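Local atomic coordinates of uncharacterized protein Dfer_1899 (Dyadobacter fermentans, PDB entry 5HX0), a protein that is of unknown function but has a sialidase-like BNR-repeat beta-propeller and may therefore bind or hydrolyse sialic-acid-type or related glycans. Residues Pro61-Lys66 / Tyr368-Gln373; Val92-Tyr97 / Trp144-Pro149; Arg219-Val224 / Asn237-Ser242; Arg338-Asn343 / Ala350-Ile355. All blocks are in the same frame, centred on the assembly; numbering follows the deposited sequence.

Overall arrangement
Six antiparallel sheets are arranged as the blades of a beta-propeller, consistent with the sialidase fold, and the four contacts sample it from centre to rim. Contact 1, centred about 10 Å from the chain centre, joins the innermost strands of two blades; Tyr368 in it comes within about 3 Å of a bound acetate, probably from the crystallisation liquor. Contacts 3 and 4 are hairpin pairings within single blades, each with its centre about 19 Å from that of contact 1. Strand 354-358 of contact 4 leads directly to strand 367-375 of contact 1. Contact 2 lies across the chain centre from contact 4, their centres about 39 Å apart, and adjoins the second subunit.

Contact 1. Residues Pro61-Lys66 / Tyr368-Gln373; sequences PSVIKK and YPWAVQ
Strands 61-65 and 368-373 run almost parallel, at 5° with axes 6.2 Å apart, and Ser62 stands across from Trp370. The indole is the main bridge. Trp370 CG lies anti to the backbone N (chi1 -162°), and the indole beyond it lies against strand 61-65, with Ser62 CB above the centre of its six-membered ring in a CH-pi contact, 3.4 Å from the centroid. Val63 CG1 packs on Trp370 CD1 at 3.7 Å, the two side chains sliding past each other in opposite directions. The other branch, Val63 CG2, meets Val372 CG1 at 3.8 Å, these side chains crossing at about a right angle. At the partly exposed end, the chain of Lys65 bends at its last two torsions and NZ donates to Gln373 O over 2.7 Å, tilted from the carbonyl plane. These are the innermost strands of two four-stranded propeller blades; each pairs with the next strand of its own blade, 71-79 or 378-385. Water 1 donates to both Val63 O and Ala371 O, at 2.7 Å from each. The blades thus meet by apolar and CH-pi packing and by one direct hydrogen bond from Lys65, while the water joins two carbonyls that cannot bond one another.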
loop_
_atom_site.group_PDB
_atom_site.type_symbol
_atom_site.label_atom_id
_atom_site.label_comp_id
_atom_site.label_asym_id
_atom_site.label_seq_id
_atom_site.Cartn_x
_atom_site.Cartn_y
_atom_site.Cartn_z
ATOM N N PRO A 61 14.238 -11.011 -2.901
ATOM C CA PRO A 61 14.630 -9.946 -3.836
ATOM C C PRO A 61 14.739 -10.412 -5.282
ATOM O O PRO A 61 14.962 -11.593 -5.586
ATOM C CB PRO A 61 16.003 -9.518 -3.308
ATOM C CG PRO A 61 16.611 -10.878 -2.823
ATOM C CD PRO A 61 15.412 -11.613 -2.215
ATOM N N SER A 62 14.542 -9.464 -6.197
ATOM C CA SER A 62 15.024 -9.618 -7.561
ATOM C C SER A 62 15.675 -8.301 -7.956
ATOM O O SER A 62 15.425 -7.259 -7.345
ATOM C CB SER A 62 13.912 -10.025 -8.543
ATOM O OG SER A 62 12.936 -9.023 -8.664
ATOM N N VAL A 63 16.535 -8.351 -8.964
ATOM C CA VAL A 63 17.357 -7.178 -9.265
ATOM C C VAL A 63 17.727 -7.147 -10.743
ATOM O O VAL A 63 17.979 -8.186 -11.368
ATOM C CB VAL A 63 18.592 -7.143 -8.327
ATOM C CG1 VAL A 63 19.402 -8.450 -8.421
ATOM C CG2 VAL A 63 19.478 -5.950 -8.629
ATOM N N ILE A 64 17.719 -5.930 -11.306
ATOM C CA ILE A 64 18.101 -5.656 -12.693
ATOM C C ILE A 64 19.079 -4.487 -12.666
ATOM O O ILE A 64 19.218 -3.798 -11.656
ATOM C CB ILE A 64 16.880 -5.311 -13.566
ATOM C CG1 ILE A 64 16.199 -4.078 -12.951
ATOM C CG2 ILE A 64 15.881 -6.506 -13.612
ATOM C CD1 ILE A 64 15.246 -3.367 -13.848
ATOM N N LYS A 65 19.771 -4.269 -13.781
ATOM C CA LYS A 65 20.595 -3.070 -13.954
ATOM C C LYS A 65 20.166 -2.386 -15.245
ATOM O O LYS A 65 20.204 -3.003 -16.310
ATOM C CB LYS A 65 22.098 -3.397 -13.987
ATOM C CG LYS A 65 22.963 -2.140 -14.135
ATOM C CD LYS A 65 24.471 -2.445 -14.095
ATOM C CE LYS A 65 25.016 -2.929 -15.444
ATOM N NZ LYS A 65 24.759 -4.374 -15.777
ATOM N N LYS A 66 19.735 -1.128 -15.150
ATOM C CA LYS A 66 19.205 -0.442 -16.321
ATOM C C LYS A 66 20.335 0.039 -17.224
ATOM O O LYS A 66 21.496 0.109 -16.819
ATOM C CB LYS A 66 18.349 0.753 -15.905
ATOM C CG LYS A 66 17.191 0.361 -15.004
ATOM C CD LYS A 66 16.106 1.444 -15.011
ATOM C CE LYS A 66 16.586 2.698 -14.363
ATOM N NZ LYS A 66 15.557 3.791 -14.467
ATOM N N TYR A 368 16.579 -17.225 -1.410
ATOM C CA TYR A 368 16.030 -16.640 -2.630
ATOM C C TYR A 368 17.032 -15.717 -3.342
ATOM O O TYR A 368 16.710 -14.555 -3.610
ATOM C CB TYR A 368 14.742 -15.885 -2.319
ATOM C CG TYR A 368 13.532 -16.769 -2.060
ATOM C CD1 TYR A 368 13.527 -17.711 -1.032
ATOM C CD2 TYR A 368 12.403 -16.676 -2.871
ATOM C CE1 TYR A 368 12.418 -18.534 -0.796
ATOM C CE2 TYR A 368 11.297 -17.483 -2.650
ATOM C CZ TYR A 368 11.310 -18.409 -1.614
ATOM O OH TYR A 368 10.198 -19.195 -1.411
ATOM N N PRO A 369 18.222 -16.208 -3.668
ATOM C CA PRO A 369 19.194 -15.325 -4.324
ATOM C C PRO A 369 18.792 -14.962 -5.750
ATOM O O PRO A 369 18.065 -15.679 -6.440
ATOM C CB PRO A 369 20.505 -16.129 -4.292
ATOM C CG PRO A 369 20.034 -17.566 -4.303
ATOM C CD PRO A 369 18.764 -17.565 -3.473
ATOM N N TRP A 370 19.327 -13.830 -6.192
ATOM C CA TRP A 370 19.074 -13.290 -7.522
ATOM C C TRP A 370 20.294 -12.470 -7.911
ATOM O O TRP A 370 20.661 -11.536 -7.189
ATOM C CB TRP A 370 17.796 -12.425 -7.514
ATOM C CG TRP A 370 17.200 -12.165 -8.872
ATOM C CD1 TRP A 370 17.749 -11.440 -9.893
ATOM C CD2 TRP A 370 15.930 -12.628 -9.341
ATOM N NE1 TRP A 370 16.878 -11.418 -10.984
ATOM C CE2 TRP A 370 15.758 -12.143 -10.658
ATOM C CE3 TRP A 370 14.905 -13.387 -8.762
ATOM C CZ2 TRP A 370 14.594 -12.395 -11.402
ATOM C CZ3 TRP A 370 13.769 -13.637 -9.499
ATOM C CH2 TRP A 370 13.617 -13.144 -10.802
ATOM N N ALA A 371 20.935 -12.817 -9.026
ATOM C CA ALA A 371 22.204 -12.200 -9.392
ATOM C C ALA A 371 22.025 -11.197 -10.524
ATOM O O ALA A 371 21.114 -11.315 -11.352
ATOM C CB ALA A 371 23.235 -13.254 -9.800
ATOM N N VAL A 372 22.922 -10.217 -10.566
ATOM C CA VAL A 372 22.948 -9.226 -11.636
ATOM C C VAL A 372 24.400 -8.908 -11.962
ATOM O O VAL A 372 25.258 -8.873 -11.073
ATOM C CB VAL A 372 22.157 -7.951 -11.241
ATOM C CG1 VAL A 372 22.770 -7.319 -10.014
ATOM C CG2 VAL A 372 22.132 -6.966 -12.416
ATOM N N GLN A 373 24.682 -8.688 -13.241
ATOM C CA GLN A 373 26.035 -8.340 -13.668
ATOM C C GLN A 373 26.286 -6.878 -13.322
ATOM O O GLN A 373 25.521 -6.004 -13.742
ATOM C CB GLN A 373 26.196 -8.576 -15.169
ATOM C CG GLN A 373 27.643 -8.607 -15.653
ATOM C CD GLN A 373 28.313 -9.930 -15.339
ATOM O OE1 GLN A 373 27.704 -10.992 -15.492
ATOM N NE2 GLN A 373 29.559 -9.873 -14.874
HETATM O O HOH W 1 19.374 -9.941 -12.951
#

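Contact 2. Residues Val92-Tyr97 / Trp144-Pro149; sequences VDPNSY and WAFLRP
Two rings of segment 144-149 each receive an aliphatic group of segment 92-97 on one face. Over Trp144, CG1 of Val92 stands 3.5 Å from the centroid of the five-membered ring and only 1° off its normal, a CH-pi contact. The Phe146 ring carries Pro94 CD at 3.6 Å from its centroid, displaced toward the rim, the two side chains crossing at about a right angle; Val92 CB approaches the same ring obliquely, 3.9 Å from CZ. Pro94 belongs to a turn. Asp93 to Ser96 form a type I beta turn, closed by Ser96 N donating to Asp93 O, and an Asx turn is built into it: Asn95 N donates over 2.9 Å to Asp93 OD1, which uses its anti lone pair. The other carboxylate oxygen, Asp93 OD2, forms a salt bridge with Arg81. This loop of one propeller blade packs on the end of strand 137-145 in the following blade. At the dimer interface, Pro94 O accepts from Asn95 ND2 of the second subunit, and Asn95 ND2 donates to Pro94 O of that subunit.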
loop_
_atom_site.group_PDB
_atom_site.type_symbol
_atom_site.label_atom_id
_atom_site.label_comp_id
_atom_site.label_asym_id
_atom_site.label_seq_id
_atom_site.Cartn_x
_atom_site.Cartn_y
_atom_site.Cartn_z
ATOM N N VAL A 92 2.763 -14.315 5.297
ATOM C CA VAL A 92 1.541 -13.643 4.865
ATOM C C VAL A 92 1.295 -12.444 5.769
ATOM O O VAL A 92 1.503 -12.509 6.989
ATOM C CB VAL A 92 0.292 -14.567 4.828
ATOM C CG1 VAL A 92 0.494 -15.704 3.816
ATOM C CG2 VAL A 92 -0.085 -15.082 6.215
ATOM N N ASP A 93 0.853 -11.359 5.162
ATOM C CA ASP A 93 0.526 -10.137 5.890
ATOM C C ASP A 93 -0.258 -9.240 4.943
ATOM O O ASP A 93 0.215 -9.008 3.826
ATOM C CB ASP A 93 1.810 -9.435 6.377
ATOM C CG ASP A 93 1.525 -8.317 7.394
ATOM O OD1 ASP A 93 0.735 -7.394 7.082
ATOM O OD2 ASP A 93 2.086 -8.371 8.518
ATOM N N PRO A 94 -1.444 -8.723 5.315
ATOM C CA PRO A 94 -2.185 -7.868 4.361
ATOM C C PRO A 94 -1.391 -6.656 3.912
ATOM O O PRO A 94 -1.598 -6.160 2.798
ATOM C CB PRO A 94 -3.442 -7.454 5.150
ATOM C CG PRO A 94 -3.018 -7.570 6.632
ATOM C CD PRO A 94 -2.105 -8.784 6.637
ATOM N N ASN A 95 -0.447 -6.186 4.732
ATOM C CA ASN A 95 0.299 -4.980 4.390
ATOM C C ASN A 95 1.692 -5.266 3.825
ATOM O O ASN A 95 2.563 -4.399 3.910
ATOM C CB ASN A 95 0.390 -4.065 5.606
ATOM C CG ASN A 95 -0.972 -3.544 6.015
ATOM O OD1 ASN A 95 -1.568 -4.010 6.992
ATOM N ND2 ASN A 95 -1.506 -2.618 5.221
ATOM N N SER A 96 1.916 -6.441 3.228
ATOM C CA SER A 96 3.171 -6.678 2.526
ATOM C C SER A 96 3.097 -6.008 1.156
ATOM O O SER A 96 2.155 -6.246 0.377
ATOM C CB SER A 96 3.479 -8.176 2.403
ATOM O OG SER A 96 2.538 -8.863 1.566
ATOM N N TYR A 97 4.050 -5.121 0.893
ATOM C CA TYR A 97 4.110 -4.340 -0.330
ATOM C C TYR A 97 5.342 -4.698 -1.147
ATOM O O TYR A 97 6.322 -5.233 -0.638
ATOM C CB TYR A 97 4.149 -2.835 -0.028
ATOM C CG TYR A 97 3.003 -2.332 0.837
ATOM C CD1 TYR A 97 1.754 -2.937 0.799
ATOM C CD2 TYR A 97 3.185 -1.247 1.689
ATOM C CE1 TYR A 97 0.687 -2.463 1.591
ATOM C CE2 TYR A 97 2.142 -0.763 2.484
ATOM C CZ TYR A 97 0.900 -1.364 2.439
ATOM O OH TYR A 97 -0.122 -0.863 3.248
ATOM N N TRP A 144 -2.245 -12.515 -1.340
ATOM C CA TRP A 144 -2.996 -13.164 -0.270
ATOM C C TRP A 144 -4.074 -12.217 0.225
ATOM O O TRP A 144 -3.777 -11.061 0.549
ATOM C CB TRP A 144 -2.085 -13.516 0.920
ATOM C CG TRP A 144 -1.106 -14.590 0.621
ATOM C CD1 TRP A 144 0.216 -14.438 0.296
ATOM C CD2 TRP A 144 -1.372 -16.002 0.616
ATOM N NE1 TRP A 144 0.788 -15.683 0.090
ATOM C CE2 TRP A 144 -0.167 -16.652 0.281
ATOM C CE3 TRP A 144 -2.516 -16.773 0.854
ATOM C CZ2 TRP A 144 -0.068 -18.048 0.194
ATOM C CZ3 TRP A 144 -2.422 -18.150 0.771
ATOM C CH2 TRP A 144 -1.207 -18.777 0.441
ATOM N N ALA A 145 -5.307 -12.705 0.339
ATOM C CA ALA A 145 -6.386 -11.886 0.873
ATOM C C ALA A 145 -6.735 -12.335 2.287
ATOM O O ALA A 145 -6.481 -13.475 2.681
ATOM C CB ALA A 145 -7.620 -11.952 -0.047
ATOM N N PHE A 146 -7.330 -11.427 3.062
ATOM C CA PHE A 146 -7.620 -11.705 4.465
ATOM C C PHE A 146 -9.108 -11.495 4.679
ATOM O O PHE A 146 -9.583 -10.361 4.681
ATOM C CB PHE A 146 -6.755 -10.834 5.381
ATOM C CG PHE A 146 -5.282 -11.165 5.259
ATOM C CD1 PHE A 146 -4.547 -10.713 4.172
ATOM C CD2 PHE A 146 -4.668 -11.997 6.178
ATOM C CE1 PHE A 146 -3.187 -11.071 4.017
ATOM C CE2 PHE A 146 -3.320 -12.343 6.045
ATOM C CZ PHE A 146 -2.579 -11.871 4.955
ATOM N N LEU A 147 -9.834 -12.588 4.855
ATOM C CA LEU A 147 -11.285 -12.555 4.841
ATOM C C LEU A 147 -11.837 -12.706 6.247
ATOM O O LEU A 147 -11.194 -13.271 7.136
ATOM C CB LEU A 147 -11.850 -13.664 3.950
ATOM C CG LEU A 147 -12.007 -13.349 2.462
ATOM C CD1 LEU A 147 -10.677 -12.997 1.833
ATOM C CD2 LEU A 147 -12.638 -14.557 1.747
ATOM N N ARG A 148 -13.049 -12.199 6.423
ATOM C CA ARG A 148 -13.800 -12.319 7.663
ATOM C C ARG A 148 -14.644 -13.579 7.617
ATOM O O ARG A 148 -14.800 -14.189 6.554
ATOM C CB ARG A 148 -14.644 -11.063 7.860
ATOM C CG ARG A 148 -13.770 -9.865 8.167
ATOM C CD ARG A 148 -14.527 -8.538 8.125
ATOM N NE ARG A 148 -13.577 -7.442 8.277
ATOM C CZ ARG A 148 -13.759 -6.203 7.821
ATOM N NH1 ARG A 148 -14.872 -5.870 7.159
ATOM N NH2 ARG A 148 -12.814 -5.299 8.016
ATOM N N PRO A 149 -15.190 -14.020 8.765
ATOM C CA PRO A 149 -15.837 -15.346 8.795
ATOM C C PRO A 149 -16.953 -15.524 7.784
ATOM O O PRO A 149 -17.061 -16.610 7.199
ATOM C CB PRO A 149 -16.362 -15.442 10.237
ATOM C CG PRO A 149 -15.425 -14.624 11.028
ATOM C CD PRO A 149 -15.061 -13.454 10.125
#

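Contact 3. Residues Arg219-Val224 / Asn237-Ser242; sequences RILWVV and NHLLIS
With CG anti to the backbone N in Trp222 (chi1 -171°) and anti to the carbonyl carbon in Leu240 (chi1 -51°), these two paired residues lie side by side on one face of the sheet. Leu240 CD1 then comes within 4.1 Å of Trp222 CE3 and touches Val224 CG1 at 3.7 Å, while that same Val224 methyl covers the centre of one indole face. On the sheet face of Leu221 and Val223, Leu221 CD2 runs beside Ile241 CG1, 3.9 Å away, and Val223 CG2 packs on Leu239 CD1. At one end, Ile241 CG2 lies over a face of the Arg219 guanidinium, whose NE makes a salt bridge with Asp243. Six backbone bonds join the antiparallel strands, two each between Ile220 and Ser242, Trp222 and Leu240, and Val224 and His238. Val224 O is gripped twice: His238 N reaches it at 3.1 Å, and Asn237 ND2, also at 3.1 Å, comes from above the carbonyl plane along an almost straight N-H...O line (173°). Asn237 ND2 also donates to Asn264 O. The hairpin forms the middle of a four-stranded propeller blade, flanked by strands 213-214 and 250-256; Leu221 and Val223 pack against strands 262-270 and 276-283 of the next blade, whereas Trp222 meets Trp249 on the other face.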
loop_
_atom_site.group_PDB
_atom_site.type_symbol
_atom_site.label_atom_id
_atom_site.label_comp_id
_atom_site.label_asym_id
_atom_site.label_seq_id
_atom_site.Cartn_x
_atom_site.Cartn_y
_atom_site.Cartn_z
ATOM N N ARG A 219 10.465 -13.383 -27.740
ATOM C CA ARG A 219 9.416 -14.036 -26.975
ATOM C C ARG A 219 9.845 -14.158 -25.506
ATOM O O ARG A 219 11.027 -14.332 -25.208
ATOM C CB ARG A 219 9.148 -15.386 -27.626
ATOM C CG ARG A 219 8.711 -16.508 -26.777
ATOM C CD ARG A 219 8.470 -17.723 -27.701
ATOM N NE ARG A 219 7.388 -17.499 -28.667
ATOM C CZ ARG A 219 6.749 -18.470 -29.319
ATOM N NH1 ARG A 219 7.077 -19.739 -29.114
ATOM N NH2 ARG A 219 5.776 -18.173 -30.171
ATOM N N ILE A 220 8.893 -14.018 -24.579
ATOM C CA ILE A 220 9.199 -14.103 -23.144
ATOM C C ILE A 220 8.748 -15.456 -22.618
ATOM O O ILE A 220 7.579 -15.830 -22.774
ATOM C CB ILE A 220 8.527 -12.982 -22.339
ATOM C CG1 ILE A 220 8.852 -11.616 -22.942
ATOM C CG2 ILE A 220 9.017 -13.049 -20.864
ATOM C CD1 ILE A 220 8.156 -10.512 -22.232
ATOM N N LEU A 221 9.660 -16.155 -21.953
ATOM C CA LEU A 221 9.428 -17.463 -21.355
ATOM C C LEU A 221 9.168 -17.294 -19.866
ATOM O O LEU A 221 9.864 -16.536 -19.196
ATOM C CB LEU A 221 10.657 -18.355 -21.550
ATOM C CG LEU A 221 11.146 -18.437 -22.985
ATOM C CD1 LEU A 221 12.479 -19.157 -23.040
ATOM C CD2 LEU A 221 10.103 -19.162 -23.808
ATOM N N TRP A 222 8.189 -18.026 -19.342
ATOM C CA TRP A 222 7.848 -17.929 -17.925
ATOM C C TRP A 222 7.386 -19.301 -17.467
ATOM O O TRP A 222 6.372 -19.806 -17.965
ATOM C CB TRP A 222 6.742 -16.894 -17.698
ATOM C CG TRP A 222 6.472 -16.569 -16.259
ATOM C CD1 TRP A 222 7.266 -16.837 -15.179
ATOM C CD2 TRP A 222 5.301 -15.914 -15.751
ATOM N NE1 TRP A 222 6.663 -16.382 -14.021
ATOM C CE2 TRP A 222 5.457 -15.807 -14.351
ATOM C CE3 TRP A 222 4.140 -15.398 -16.352
ATOM C CZ2 TRP A 222 4.500 -15.205 -13.538
ATOM C CZ3 TRP A 222 3.190 -14.804 -15.553
ATOM C CH2 TRP A 222 3.368 -14.712 -14.155
ATOM N N VAL A 223 8.110 -19.917 -16.538
ATOM C CA VAL A 223 7.675 -21.201 -15.986
ATOM C C VAL A 223 6.898 -20.942 -14.699
ATOM O O VAL A 223 7.458 -20.448 -13.710
ATOM C CB VAL A 223 8.855 -22.146 -15.751
ATOM C CG1 VAL A 223 8.379 -23.440 -15.056
ATOM C CG2 VAL A 223 9.534 -22.463 -17.087
ATOM N N VAL A 224 5.613 -21.291 -14.709
ATOM C CA VAL A 224 4.701 -20.988 -13.608
ATOM C C VAL A 224 4.368 -22.269 -12.854
ATOM O O VAL A 224 4.606 -23.386 -13.317
ATOM C CB VAL A 224 3.400 -20.301 -14.078
ATOM C CG1 VAL A 224 3.687 -18.936 -14.718
ATOM C CG2 VAL A 224 2.616 -21.226 -15.031
ATOM N N ASN A 237 4.904 -27.677 -12.836
ATOM C CA ASN A 237 5.389 -26.523 -13.580
ATOM C C ASN A 237 4.963 -26.613 -15.040
ATOM O O ASN A 237 4.891 -27.706 -15.624
ATOM C CB ASN A 237 6.921 -26.406 -13.515
ATOM C CG ASN A 237 7.418 -25.856 -12.180
ATOM O OD1 ASN A 237 8.359 -26.390 -11.601
ATOM N ND2 ASN A 237 6.776 -24.790 -11.684
ATOM N N HIS A 238 4.721 -25.445 -15.622
ATOM C CA HIS A 238 4.170 -25.290 -16.958
ATOM C C HIS A 238 4.795 -24.045 -17.573
ATOM O O HIS A 238 5.014 -23.052 -16.877
ATOM C CB HIS A 238 2.638 -25.189 -16.882
ATOM C CG HIS A 238 2.028 -26.330 -16.135
ATOM N ND1 HIS A 238 1.666 -27.507 -16.754
ATOM C CD2 HIS A 238 1.824 -26.524 -14.811
ATOM C CE1 HIS A 238 1.221 -28.361 -15.849
ATOM N NE2 HIS A 238 1.311 -27.794 -14.661
ATOM N N LEU A 239 5.120 -24.117 -18.861
ATOM C CA LEU A 239 5.732 -22.991 -19.557
ATOM C C LEU A 239 4.658 -22.107 -20.188
ATOM O O LEU A 239 3.848 -22.582 -20.994
ATOM C CB LEU A 239 6.697 -23.484 -20.631
ATOM C CG LEU A 239 7.379 -22.407 -21.486
ATOM C CD1 LEU A 239 8.283 -21.527 -20.638
ATOM C CD2 LEU A 239 8.162 -23.051 -22.619
ATOM N N LEU A 240 4.665 -20.827 -19.833
ATOM C CA LEU A 240 3.911 -19.814 -20.550
ATOM C C LEU A 240 4.847 -19.021 -21.451
ATOM O O LEU A 240 6.040 -18.867 -21.175
ATOM C CB LEU A 240 3.202 -18.843 -19.605
ATOM C CG LEU A 240 2.339 -19.417 -18.483
ATOM C CD1 LEU A 240 1.627 -18.297 -17.760
ATOM C CD2 LEU A 240 1.352 -20.423 -19.028
ATOM N N ILE A 241 4.285 -18.497 -22.526
ATOM C CA ILE A 241 5.038 -17.723 -23.496
ATOM C C ILE A 241 4.247 -16.467 -23.827
ATOM O O ILE A 241 3.028 -16.530 -24.025
ATOM C CB ILE A 241 5.303 -18.566 -24.758
ATOM C CG1 ILE A 241 6.276 -19.713 -24.450
ATOM C CG2 ILE A 241 5.720 -17.681 -25.875
ATOM C CD1 ILE A 241 6.629 -20.560 -25.656
ATOM N N SER A 242 4.934 -15.325 -23.884
ATOM C CA SER A 242 4.319 -14.073 -24.293
ATOM C C SER A 242 4.975 -13.583 -25.577
ATOM O O SER A 242 6.198 -13.440 -25.630
ATOM C CB SER A 242 4.444 -12.995 -23.217
ATOM O OG SER A 242 3.883 -11.781 -23.721
#

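Contact 4. Residues Arg338-Asn343 / Ala350-Ile355; sequences RARILN and ATAPEI
The outer beta hairpin of a propeller blade brings Arg338 and Arg340, on strand 336-342, against Glu354 of the outermost strand, 354-358. The strands are joined at the antiparallel hydrogen-bonded pair Ala339 and Ile355: Ala339 N donates to Ile355 O, and Ile355 N returns a bond to Ala339 O. Farther along, water 2 spans the strands, accepting from Ile341 N at 2.9 Å and donating to Pro353 O. The apolar side holds Ile355 CD1 against Ile341 CG1 at 4.0 Å, and both isoleucines touch Val42 of strand 42-51 in the neighbouring blade. On the side of Arg340, Ala352 CB meets Leu342 CD2 at 3.9 Å. This charged side is a salt-bridge network. Glu354 CG is anti to the backbone N (chi1 -177°), and the carboxylate beyond it divides its oxygens between the two arginines. OE1 of Glu354 takes Arg338 NH1 at 2.8 Å, and OE2 takes Arg340 NH2 at 3.2 Å. Tyr328 OH hydrogen-bonds both Glu354 OE2 and Arg340 NE, tying the same pair from the adjoining strand. Both guanidinium planes stand nearly perpendicular to the carboxylate, at 88° for Arg338 and 87° for Arg340, and each donating nitrogen approaches its oxygen from above the carboxylate plane.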
loop_
_atom_site.group_PDB
_atom_site.type_symbol
_atom_site.label_atom_id
_atom_site.label_comp_id
_atom_site.label_asym_id
_atom_site.label_seq_id
_atom_site.Cartn_x
_atom_site.Cartn_y
_atom_site.Cartn_z
ATOM N N ARG A 338 24.503 -20.473 -1.831
ATOM C CA ARG A 338 25.511 -21.165 -2.634
ATOM C C ARG A 338 25.253 -20.935 -4.125
ATOM O O ARG A 338 24.224 -20.384 -4.528
ATOM C CB ARG A 338 25.527 -22.668 -2.292
ATOM C CG ARG A 338 25.846 -22.910 -0.807
ATOM C CD ARG A 338 25.886 -24.373 -0.408
ATOM N NE ARG A 338 26.253 -24.455 1.009
ATOM C CZ ARG A 338 26.957 -25.444 1.547
ATOM N NH1 ARG A 338 27.376 -26.456 0.794
ATOM N NH2 ARG A 338 27.246 -25.415 2.840
ATOM N N ALA A 339 26.197 -21.385 -4.952
ATOM C CA ALA A 339 26.072 -21.226 -6.391
ATOM C C ALA A 339 27.032 -22.175 -7.093
ATOM O O ALA A 339 27.950 -22.726 -6.479
ATOM C CB ALA A 339 26.350 -19.775 -6.819
ATOM N N ARG A 340 26.808 -22.358 -8.397
ATOM C CA ARG A 340 27.788 -23.036 -9.233
ATOM C C ARG A 340 27.712 -22.453 -10.638
ATOM O O ARG A 340 26.681 -21.926 -11.046
ATOM C CB ARG A 340 27.576 -24.563 -9.239
ATOM C CG ARG A 340 26.163 -25.039 -9.538
ATOM C CD ARG A 340 26.017 -26.565 -9.273
ATOM N NE ARG A 340 26.012 -26.896 -7.846
ATOM C CZ ARG A 340 26.294 -28.100 -7.352
ATOM N NH1 ARG A 340 26.612 -29.104 -8.171
ATOM N NH2 ARG A 340 26.274 -28.306 -6.040
ATOM N N ILE A 341 28.819 -22.522 -11.370
ATOM C CA ILE A 341 28.887 -21.938 -12.702
ATOM C C ILE A 341 28.823 -23.068 -13.715
ATOM O O ILE A 341 29.709 -23.929 -13.744
ATOM C CB ILE A 341 30.162 -21.100 -12.885
ATOM C CG1 ILE A 341 30.160 -19.909 -11.921
ATOM C CG2 ILE A 341 30.290 -20.653 -14.349
ATOM C CD1 ILE A 341 31.413 -19.030 -12.055
ATOM N N LEU A 342 27.782 -23.067 -14.537
ATOM C CA LEU A 342 27.563 -24.113 -15.523
ATOM C C LEU A 342 28.150 -23.698 -16.865
ATOM O O LEU A 342 28.373 -22.512 -17.128
ATOM C CB LEU A 342 26.067 -24.390 -15.664
ATOM C CG LEU A 342 25.284 -24.636 -14.368
ATOM C CD1 LEU A 342 23.853 -25.014 -14.703
ATOM C CD2 LEU A 342 25.961 -25.731 -13.532
ATOM N N ASN A 343 28.408 -24.689 -17.722
ATOM C CA ASN A 343 28.782 -24.359 -19.092
ATOM C C ASN A 343 27.588 -23.707 -19.809
ATOM O O ASN A 343 26.466 -23.654 -19.287
ATOM C CB ASN A 343 29.290 -25.605 -19.839
ATOM C CG ASN A 343 28.280 -26.760 -19.858
ATOM O OD1 ASN A 343 27.070 -26.557 -19.824
ATOM N ND2 ASN A 343 28.799 -27.990 -19.930
ATOM N N ALA A 350 26.253 -31.499 -12.624
ATOM C CA ALA A 350 26.738 -32.503 -11.689
ATOM C C ALA A 350 28.223 -32.376 -11.404
ATOM O O ALA A 350 28.680 -32.835 -10.355
ATOM C CB ALA A 350 26.444 -33.907 -12.227
ATOM N N THR A 351 29.000 -31.782 -12.309
ATOM C CA THR A 351 30.434 -31.673 -12.105
ATOM C C THR A 351 30.898 -30.264 -11.763
ATOM O O THR A 351 32.059 -30.091 -11.381
ATOM C CB THR A 351 31.194 -32.189 -13.346
ATOM O OG1 THR A 351 30.773 -31.489 -14.530
ATOM C CG2 THR A 351 30.959 -33.685 -13.530
ATOM N N ALA A 352 30.036 -29.262 -11.872
ATOM C CA ALA A 352 30.465 -27.897 -11.603
ATOM C C ALA A 352 30.654 -27.717 -10.099
ATOM O O ALA A 352 29.757 -28.067 -9.317
ATOM C CB ALA A 352 29.449 -26.886 -12.151
ATOM N N PRO A 353 31.790 -27.187 -9.661
ATOM C CA PRO A 353 32.066 -27.114 -8.223
ATOM C C PRO A 353 31.188 -26.073 -7.551
ATOM O O PRO A 353 30.892 -25.026 -8.125
ATOM C CB PRO A 353 33.550 -26.724 -8.161
ATOM C CG PRO A 353 33.843 -26.061 -9.484
ATOM C CD PRO A 353 32.926 -26.732 -10.490
ATOM N N GLU A 354 30.787 -26.365 -6.316
ATOM C CA GLU A 354 29.867 -25.491 -5.600
ATOM C C GLU A 354 30.626 -24.355 -4.916
ATOM O O GLU A 354 31.647 -24.573 -4.252
ATOM C CB GLU A 354 29.058 -26.288 -4.580
ATOM C CG GLU A 354 28.010 -25.475 -3.839
ATOM C CD GLU A 354 27.076 -26.358 -3.034
ATOM O OE1 GLU A 354 27.506 -26.894 -1.997
ATOM O OE2 GLU A 354 25.912 -26.531 -3.454
ATOM N N ILE A 355 30.129 -23.145 -5.113
ATOM C CA ILE A 355 30.663 -21.923 -4.528
ATOM C C ILE A 355 29.852 -21.658 -3.268
ATOM O O ILE A 355 28.620 -21.568 -3.333
ATOM C CB ILE A 355 30.531 -20.751 -5.522
ATOM C CG1 ILE A 355 31.223 -21.086 -6.848
ATOM C CG2 ILE A 355 31.037 -19.452 -4.922
ATOM C CD1 ILE A 355 30.850 -20.154 -7.990
HETATM O O HOH W 2 31.286 -23.426 -10.148
#